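Local structure of putative isohexenylglutaconyl-CoA hydratase (Pseudomonas aeruginosa, 4ZU2) at residues E7-E15 and S32-V42; E96-L104 and N212-L220. The protein probably hydrates isohexenylglutaconyl-CoA during the breakdown of acyclic terpenes such as citronellate, as a trimeric member of the crotonase family. All coordinates share one frame; numbering follows the deposited sequence.

Contact 1 of 2, residues E7-E15 and S32-V42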
loop_
_atom_site.group_PDB
_atom_site.type_symbol
_atom_site.label_atom_id
_atom_site.label_comp_id
_atom_site.label_asym_id
_atom_site.label_seq_id
_atom_site.Cartn_x
_atom_site.Cartn_y
_atom_site.Cartn_z
ATOM N N GLU A 7 17.737 13.214 31.638
ATOM C CA GLU A 7 16.619 13.118 30.742
ATOM C C GLU A 7 15.638 11.967 31.217
ATOM O O GLU A 7 15.684 11.482 32.360
ATOM C CB GLU A 7 17.166 12.862 29.291
ATOM C CG GLU A 7 17.664 14.085 28.410
ATOM C CD GLU A 7 17.592 13.852 26.854
ATOM O OE1 GLU A 7 17.543 14.792 26.035
ATOM O OE2 GLU A 7 17.590 12.720 26.409
ATOM N N THR A 8 14.733 11.564 30.327
ATOM C CA THR A 8 14.027 10.284 30.357
ATOM C C THR A 8 14.607 9.421 29.241
ATOM O O THR A 8 14.019 8.408 28.843
ATOM C CB THR A 8 12.544 10.442 29.978
ATOM O OG1 THR A 8 12.467 10.885 28.595
ATOM C CG2 THR A 8 11.834 11.438 30.910
ATOM N N LEU A 9 15.747 9.851 28.708
ATOM C CA LEU A 9 16.416 9.130 27.653
ATOM C C LEU A 9 17.852 8.948 28.044
ATOM O O LEU A 9 18.412 9.722 28.831
ATOM C CB LEU A 9 16.378 9.915 26.341
ATOM C CG LEU A 9 14.996 10.274 25.814
ATOM C CD1 LEU A 9 15.075 11.197 24.613
ATOM C CD2 LEU A 9 14.237 8.997 25.489
ATOM N N LEU A 10 18.440 7.920 27.475
ATOM C CA LEU A 10 19.877 7.768 27.480
ATOM C C LEU A 10 20.411 7.843 26.040
ATOM O O LEU A 10 20.059 7.030 25.147
ATOM C CB LEU A 10 20.248 6.443 28.142
ATOM C CG LEU A 10 19.855 6.311 29.626
ATOM C CD1 LEU A 10 20.012 4.895 30.094
ATOM C CD2 LEU A 10 20.662 7.245 30.526
ATOM N N LEU A 11 21.272 8.831 25.829
ATOM C CA LEU A 11 21.874 9.083 24.530
ATOM C C LEU A 11 23.253 8.405 24.394
ATOM O O LEU A 11 24.092 8.505 25.302
ATOM C CB LEU A 11 21.982 10.591 24.344
ATOM C CG LEU A 11 20.706 11.368 24.705
ATOM C CD1 LEU A 11 20.801 12.854 24.365
ATOM C CD2 LEU A 11 19.539 10.757 23.957
ATOM N N GLU A 12 23.482 7.699 23.279
ATOM C CA GLU A 12 24.782 7.032 23.036
ATOM C C GLU A 12 25.373 7.303 21.646
ATOM O O GLU A 12 25.218 6.512 20.722
ATOM C CB GLU A 12 24.659 5.518 23.230
ATOM C CG GLU A 12 23.847 5.043 24.467
ATOM C CD GLU A 12 23.760 3.500 24.531
ATOM O OE1 GLU A 12 24.821 2.859 24.657
ATOM O OE2 GLU A 12 22.658 2.919 24.422
ATOM N N PRO A 13 26.064 8.423 21.480
ATOM C CA PRO A 13 26.616 8.716 20.144
ATOM C C PRO A 13 27.960 8.043 19.768
ATOM O O PRO A 13 29.031 8.503 20.145
ATOM C CB PRO A 13 26.772 10.247 20.170
ATOM C CG PRO A 13 26.782 10.630 21.608
ATOM C CD PRO A 13 26.228 9.538 22.426
ATOM N N ILE A 14 27.889 6.988 18.971
ATOM C CA ILE A 14 29.074 6.312 18.454
ATOM C C ILE A 14 29.367 6.736 17.008
ATOM O O ILE A 14 28.878 6.123 16.066
ATOM C CB ILE A 14 28.900 4.778 18.476
ATOM C CG1 ILE A 14 27.558 4.355 17.828
ATOM C CG2 ILE A 14 28.925 4.283 19.905
ATOM C CD1 ILE A 14 27.615 3.084 16.922
ATOM N N GLU A 15 30.181 7.773 16.842
ATOM C CA GLU A 15 30.640 8.200 15.528
ATOM C C GLU A 15 29.509 8.893 14.786
ATOM O O GLU A 15 29.129 10.002 15.142
ATOM C CB GLU A 15 31.195 7.028 14.712
ATOM C CG GLU A 15 32.326 6.273 15.362
ATOM C CD GLU A 15 32.404 4.823 14.869
ATOM O OE1 GLU A 15 31.339 4.150 14.849
ATOM O OE2 GLU A 15 33.517 4.361 14.494
ATOM N N SER A 32 5.946 9.888 28.420
ATOM C CA SER A 32 5.527 10.954 29.220
ATOM C C SER A 32 5.569 12.208 28.353
ATOM O O SER A 32 6.169 12.235 27.297
ATOM C CB SER A 32 6.449 11.070 30.420
ATOM O OG SER A 32 7.818 11.231 30.055
ATOM N N LEU A 33 4.955 13.255 28.868
ATOM C CA LEU A 33 5.010 14.602 28.308
ATOM C C LEU A 33 6.479 15.068 28.254
ATOM O O LEU A 33 6.948 15.584 27.246
ATOM C CB LEU A 33 4.182 15.508 29.240
ATOM C CG LEU A 33 3.161 16.535 28.790
ATOM C CD1 LEU A 33 2.279 16.793 30.010
ATOM C CD2 LEU A 33 3.820 17.859 28.313
ATOM N N ALA A 34 7.204 14.850 29.353
ATOM C CA ALA A 34 8.671 15.047 29.364
ATOM C C ALA A 34 9.449 14.259 28.262
ATOM O O ALA A 34 10.289 14.827 27.555
ATOM C CB ALA A 34 9.215 14.727 30.733
ATOM N N MET A 35 9.144 12.974 28.088
ATOM C CA MET A 35 9.844 12.167 27.091
ATOM C C MET A 35 9.592 12.664 25.647
ATOM O O MET A 35 10.512 12.793 24.883
ATOM C CB MET A 35 9.454 10.698 27.230
ATOM C CG MET A 35 10.122 9.802 26.209
ATOM S SD MET A 35 9.691 8.113 26.555
ATOM C CE MET A 35 9.246 7.284 25.091
ATOM N N VAL A 36 8.349 12.960 25.295
ATOM C CA VAL A 36 8.039 13.576 23.989
ATOM C C VAL A 36 8.828 14.878 23.804
ATOM O O VAL A 36 9.378 15.144 22.739
ATOM C CB VAL A 36 6.510 13.898 23.855
ATOM C CG1 VAL A 36 6.198 14.629 22.521
ATOM C CG2 VAL A 36 5.670 12.632 23.955
ATOM N N GLY A 37 8.865 15.710 24.836
ATOM C CA GLY A 37 9.650 16.930 24.757
ATOM C C GLY A 37 11.118 16.623 24.472
ATOM O O GLY A 37 11.731 17.237 23.625
ATOM N N GLU A 38 11.677 15.647 25.177
ATOM C CA GLU A 38 13.090 15.384 25.041
ATOM C C GLU A 38 13.395 14.783 23.673
ATOM O O GLU A 38 14.448 15.049 23.111
ATOM C CB GLU A 38 13.633 14.512 26.209
ATOM C CG GLU A 38 13.600 15.278 27.563
ATOM C CD GLU A 38 14.083 14.450 28.767
ATOM O OE1 GLU A 38 14.122 13.207 28.656
ATOM O OE2 GLU A 38 14.398 15.046 29.828
ATOM N N LEU A 39 12.486 13.965 23.158
ATOM C CA LEU A 39 12.738 13.284 21.902
ATOM C C LEU A 39 12.747 14.299 20.786
ATOM O O LEU A 39 13.521 14.183 19.838
ATOM C CB LEU A 39 11.664 12.281 21.610
ATOM C CG LEU A 39 11.779 10.990 22.373
ATOM C CD1 LEU A 39 10.403 10.285 22.356
ATOM C CD2 LEU A 39 12.843 10.087 21.834
ATOM N N ARG A 40 11.880 15.299 20.942
ATOM C CA ARG A 40 11.710 16.337 19.948
ATOM C C ARG A 40 12.924 17.222 19.948
ATOM O O ARG A 40 13.367 17.695 18.887
ATOM C CB ARG A 40 10.437 17.162 20.226
ATOM C CG ARG A 40 9.177 16.400 19.930
ATOM C CD ARG A 40 7.943 17.248 20.108
ATOM N NE ARG A 40 7.827 18.231 19.036
ATOM C CZ ARG A 40 7.060 19.313 19.103
ATOM N NH1 ARG A 40 6.374 19.536 20.180
ATOM N NH2 ARG A 40 7.002 20.187 18.115
ATOM N N ALA A 41 13.457 17.448 21.144
ATOM C CA ALA A 41 14.639 18.301 21.311
ATOM C C ALA A 41 15.863 17.669 20.707
ATOM O O ALA A 41 16.667 18.353 20.087
ATOM C CB ALA A 41 14.897 18.598 22.810
ATOM N N VAL A 42 16.025 16.366 20.928
ATOM C CA VAL A 42 17.111 15.598 20.346
ATOM C C VAL A 42 17.014 15.552 18.811
ATOM O O VAL A 42 18.011 15.715 18.121
ATOM C CB VAL A 42 17.155 14.153 20.920
ATOM C CG1 VAL A 42 18.074 13.269 20.100
ATOM C CG2 VAL A 42 17.614 14.151 22.372
#
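Thr8 and Leu9 meet Met35, Glu38 and Leu39 in a strand-on-helix contact at the edge of the main sheet. Strand 9-14, the outermost strand at this end, runs at 21° to the N-terminal part of helix 33-47, their axes 10.3 Å apart. The polar part lies just before the strand, where Glu38 reaches out with an extended chain to Thr8. Thr8 OG1 lies 2.9 Å from Glu38 OE1 and meets it from above the carboxylate plane, 36° out of it. The first torsion of Thr8 (chi1 65°) sets OG1 between backbone N and carbonyl carbon and turns it toward Glu38 OE1; OG1 also rests on Met35 CB. Thr8 N is modelled as a second donor to Glu38 OE1, but at 2.4 Å the length is doubtful. Glu7 runs past Glu38 in the opposite direction, the two carboxylates stacked with Glu7 OE2 4.2 Å from Glu38 OE1. Two negative charges so close would tend to raise the pKa of one of them, while the hydroxyl of Thr8 probably offsets part of the charge on Glu38. Between strand and helix, Leu9 CD1 packs 3.7 Å from Leu39 CD2, the two side chains crossing at about a right angle. Farther along, Leu11 CD1 and Val42 CG2 meet tip to tip at 4.0 Å, where exposed Leu11 covers buried Val42. Ser32 OG caps the helix by accepting from Met35 N at 2.9 Å. Leu22 of the neighbouring strand 17-22 touches both Leu9 and Met35, continuing the apolar layer between sheet and helix. A helix laid nearly along the edge strand on one face of a mixed sheet is alpha/beta packing, seen here in the N-terminal hairpin and following helix of the crotonase fold.

Contact 2 of 2, residues E96-L104 and N212-L220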
loop_
_atom_site.group_PDB
_atom_site.type_symbol
_atom_site.label_atom_id
_atom_site.label_comp_id
_atom_site.label_asym_id
_atom_site.label_seq_id
_atom_site.Cartn_x
_atom_site.Cartn_y
_atom_site.Cartn_z
ATOM N N GLU A 96 5.766 13.438 13.285
ATOM C CA GLU A 96 6.026 14.127 12.034
ATOM C C GLU A 96 7.510 14.332 11.853
ATOM O O GLU A 96 8.039 14.122 10.754
ATOM C CB GLU A 96 5.353 15.503 11.985
ATOM C CG GLU A 96 3.886 15.456 11.748
ATOM C CD GLU A 96 3.274 16.854 11.541
ATOM O OE1 GLU A 96 3.003 17.183 10.353
ATOM O OE2 GLU A 96 3.052 17.587 12.564
ATOM N N GLU A 97 8.156 14.774 12.930
ATOM C CA GLU A 97 9.568 15.133 12.912
ATOM C C GLU A 97 10.502 13.917 12.992
ATOM O O GLU A 97 11.672 13.994 12.594
ATOM C CB GLU A 97 9.873 16.141 14.009
ATOM C CG GLU A 97 9.029 17.454 13.970
ATOM C CD GLU A 97 8.792 18.105 15.378
ATOM O OE1 GLU A 97 9.367 17.660 16.377
ATOM O OE2 GLU A 97 8.037 19.079 15.484
ATOM N N ALA A 98 9.991 12.795 13.489
ATOM C CA ALA A 98 10.776 11.585 13.467
ATOM C C ALA A 98 10.704 11.003 12.034
ATOM O O ALA A 98 11.735 10.736 11.415
ATOM C CB ALA A 98 10.266 10.595 14.497
ATOM N N GLN A 99 9.478 10.823 11.539
ATOM C CA GLN A 99 9.190 10.386 10.167
ATOM C C GLN A 99 10.035 11.143 9.150
ATOM O O GLN A 99 10.563 10.563 8.188
ATOM C CB GLN A 99 7.701 10.597 9.832
ATOM C CG GLN A 99 7.258 10.183 8.382
ATOM C CD GLN A 99 6.856 8.734 8.284
ATOM O OE1 GLN A 99 7.501 7.863 8.857
ATOM N NE2 GLN A 99 5.736 8.472 7.616
ATOM N N ALA A 100 10.182 12.432 9.379
ATOM C CA ALA A 100 10.829 13.294 8.403
ATOM C C ALA A 100 12.283 13.568 8.735
ATOM O O ALA A 100 12.911 14.380 8.076
ATOM C CB ALA A 100 10.021 14.620 8.240
ATOM N N ALA A 101 12.833 12.875 9.730
ATOM C CA ALA A 101 14.255 13.026 10.062
ATOM C C ALA A 101 15.199 12.696 8.883
ATOM O O ALA A 101 15.046 11.647 8.269
ATOM C CB ALA A 101 14.630 12.132 11.269
ATOM N N PRO A 102 16.192 13.577 8.598
ATOM C CA PRO A 102 17.189 13.377 7.525
ATOM C C PRO A 102 18.031 12.095 7.658
ATOM O O PRO A 102 18.444 11.493 6.647
ATOM C CB PRO A 102 18.076 14.622 7.647
ATOM C CG PRO A 102 17.124 15.684 8.214
ATOM C CD PRO A 102 16.279 14.946 9.170
ATOM N N GLN A 103 18.238 11.695 8.906
ATOM C CA GLN A 103 18.861 10.428 9.285
ATOM C C GLN A 103 18.034 9.212 8.939
ATOM O O GLN A 103 16.793 9.282 8.911
ATOM C CB GLN A 103 18.997 10.377 10.833
ATOM C CG GLN A 103 20.003 11.327 11.457
ATOM C CD GLN A 103 19.493 12.729 11.627
ATOM O OE1 GLN A 103 18.284 12.967 11.735
ATOM N NE2 GLN A 103 20.426 13.684 11.660
ATOM N N LEU A 104 18.725 8.081 8.768
ATOM C CA LEU A 104 18.096 6.760 8.870
ATOM C C LEU A 104 17.681 6.511 10.356
ATOM O O LEU A 104 18.477 6.688 11.270
ATOM C CB LEU A 104 19.061 5.667 8.413
ATOM C CG LEU A 104 18.471 4.277 8.185
ATOM C CD1 LEU A 104 17.786 4.162 6.838
ATOM C CD2 LEU A 104 19.545 3.160 8.320
ATOM N N ASN A 212 21.063 10.506 1.102
ATOM C CA ASN A 212 19.990 9.832 1.830
ATOM C C ASN A 212 18.902 10.850 2.221
ATOM O O ASN A 212 17.717 10.630 1.991
ATOM C CB ASN A 212 20.531 9.124 3.086
ATOM C CG ASN A 212 20.704 7.629 2.906
ATOM O OD1 ASN A 212 20.528 7.080 1.805
ATOM N ND2 ASN A 212 21.026 6.944 4.006
ATOM N N ALA A 213 19.336 11.977 2.776
ATOM C CA ALA A 213 18.428 13.008 3.231
ATOM C C ALA A 213 17.487 13.504 2.100
ATOM O O ALA A 213 16.270 13.432 2.229
ATOM C CB ALA A 213 19.223 14.143 3.816
ATOM N N ALA A 214 18.057 13.960 0.982
ATOM C CA ALA A 214 17.286 14.361 -0.196
ATOM C C ALA A 214 16.354 13.253 -0.672
ATOM O O ALA A 214 15.179 13.490 -0.993
ATOM C CB ALA A 214 18.218 14.694 -1.289
ATOM N N THR A 215 16.891 12.030 -0.706
ATOM C CA THR A 215 16.127 10.899 -1.158
ATOM C C THR A 215 14.903 10.605 -0.278
ATOM O O THR A 215 13.840 10.229 -0.798
ATOM C CB THR A 215 16.983 9.606 -1.249
ATOM O OG1 THR A 215 18.033 9.766 -2.201
ATOM C CG2 THR A 215 16.112 8.435 -1.712
ATOM N N LYS A 216 15.082 10.695 1.031
ATOM C CA LYS A 216 14.024 10.412 2.007
ATOM C C LYS A 216 12.869 11.462 1.891
ATOM O O LYS A 216 11.685 11.121 1.909
ATOM C CB LYS A 216 14.631 10.390 3.408
ATOM C CG LYS A 216 13.655 10.139 4.494
ATOM C CD LYS A 216 14.346 9.938 5.822
ATOM C CE LYS A 216 13.368 9.433 6.864
ATOM N NZ LYS A 216 14.017 9.189 8.196
ATOM N N ALA A 217 13.214 12.722 1.701
ATOM C CA ALA A 217 12.187 13.749 1.459
ATOM C C ALA A 217 11.331 13.491 0.224
ATOM O O ALA A 217 10.133 13.701 0.251
ATOM C CB ALA A 217 12.828 15.103 1.339
ATOM N N LEU A 218 11.958 13.048 -0.871
ATOM C CA LEU A 218 11.246 12.756 -2.112
ATOM C C LEU A 218 10.253 11.634 -1.914
ATOM O O LEU A 218 9.161 11.671 -2.450
ATOM C CB LEU A 218 12.229 12.317 -3.231
ATOM C CG LEU A 218 13.100 13.399 -3.840
ATOM C CD1 LEU A 218 14.151 12.780 -4.796
ATOM C CD2 LEU A 218 12.215 14.440 -4.545
ATOM N N LEU A 219 10.687 10.589 -1.227
ATOM C CA LEU A 219 9.829 9.419 -0.972
ATOM C C LEU A 219 8.612 9.821 -0.150
ATOM O O LEU A 219 7.500 9.382 -0.371
ATOM C CB LEU A 219 10.635 8.340 -0.216
ATOM C CG LEU A 219 11.815 7.711 -0.987
ATOM C CD1 LEU A 219 12.797 7.009 -0.052
ATOM C CD2 LEU A 219 11.304 6.751 -2.071
ATOM N N LEU A 220 8.836 10.680 0.820
ATOM C CA LEU A 220 7.756 11.106 1.695
ATOM C C LEU A 220 6.780 11.973 0.923
ATOM O O LEU A 220 5.590 11.927 1.150
ATOM C CB LEU A 220 8.341 11.891 2.858
ATOM C CG LEU A 220 9.100 10.985 3.845
ATOM C CD1 LEU A 220 9.942 11.787 4.821
ATOM C CD2 LEU A 220 8.163 10.078 4.604
HETATM O O HOH W 1 12.384 8.244 10.094
#
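Lys216 extends its side chain into the bend of segment 96-104 and makes the tight centre of this helix-on-loop contact. Every torsion is near 180°, which carries the ammonium from helix 209-221 into the connection between helix 81-99 and strand 104-109. There Lys216 NZ donates to Ala101 O at 2.7 Å, in the carbonyl plane, and to Gln103 O at 2.9 Å, nearly along the C=O axis. A water bridges Lys216 NZ to Ala98 O, and Asp125 adds a salt bridge that probably balances the buried charge. Lys216 CE also lies 3.3 Å from Gln99 O.

The flanks are looser, van der Waals contacts without cross-segment hydrogen bonds. Leu220 CD2 lies 3.9 Å from Gln99 CG, and Leu220 CD1 borders the exposed Ala100. At the other end Pro102 CB meets Ala213 CB at 4.0 Å, both residues partly open to solvent. The Gln99 amide turns to Arg163 of the second subunit, and Asn212 bonds to Thr140 of that subunit. A buried lysine thus ties carbonyls of the loop that leads into strand 104-109 to a C-terminal helix at the subunit interface, consistent with the C-terminal helical region of crotonase trimers.

In the fold
From the N terminus, contact 1 closes first: strand 9-14 turns back antiparallel into strand 17-22, and the chain then enters helix 33-47, which comes back to lie against the first strand. Contact 2 opens only after that, at the end of helix 81-99, and closes a far longer loop of 107 residues, returning with helix 209-221. The two loops therefore follow in series, neither enclosing nor crossing the other. Their centres are 19 Å apart, yet a salt bridge from Arg40 NH2 to Glu97 OE2 (3.0 Å) joins helix 33-47 to helix 81-99. Together they tie the edge of the main sheet through its helical layer to the C-terminal helices.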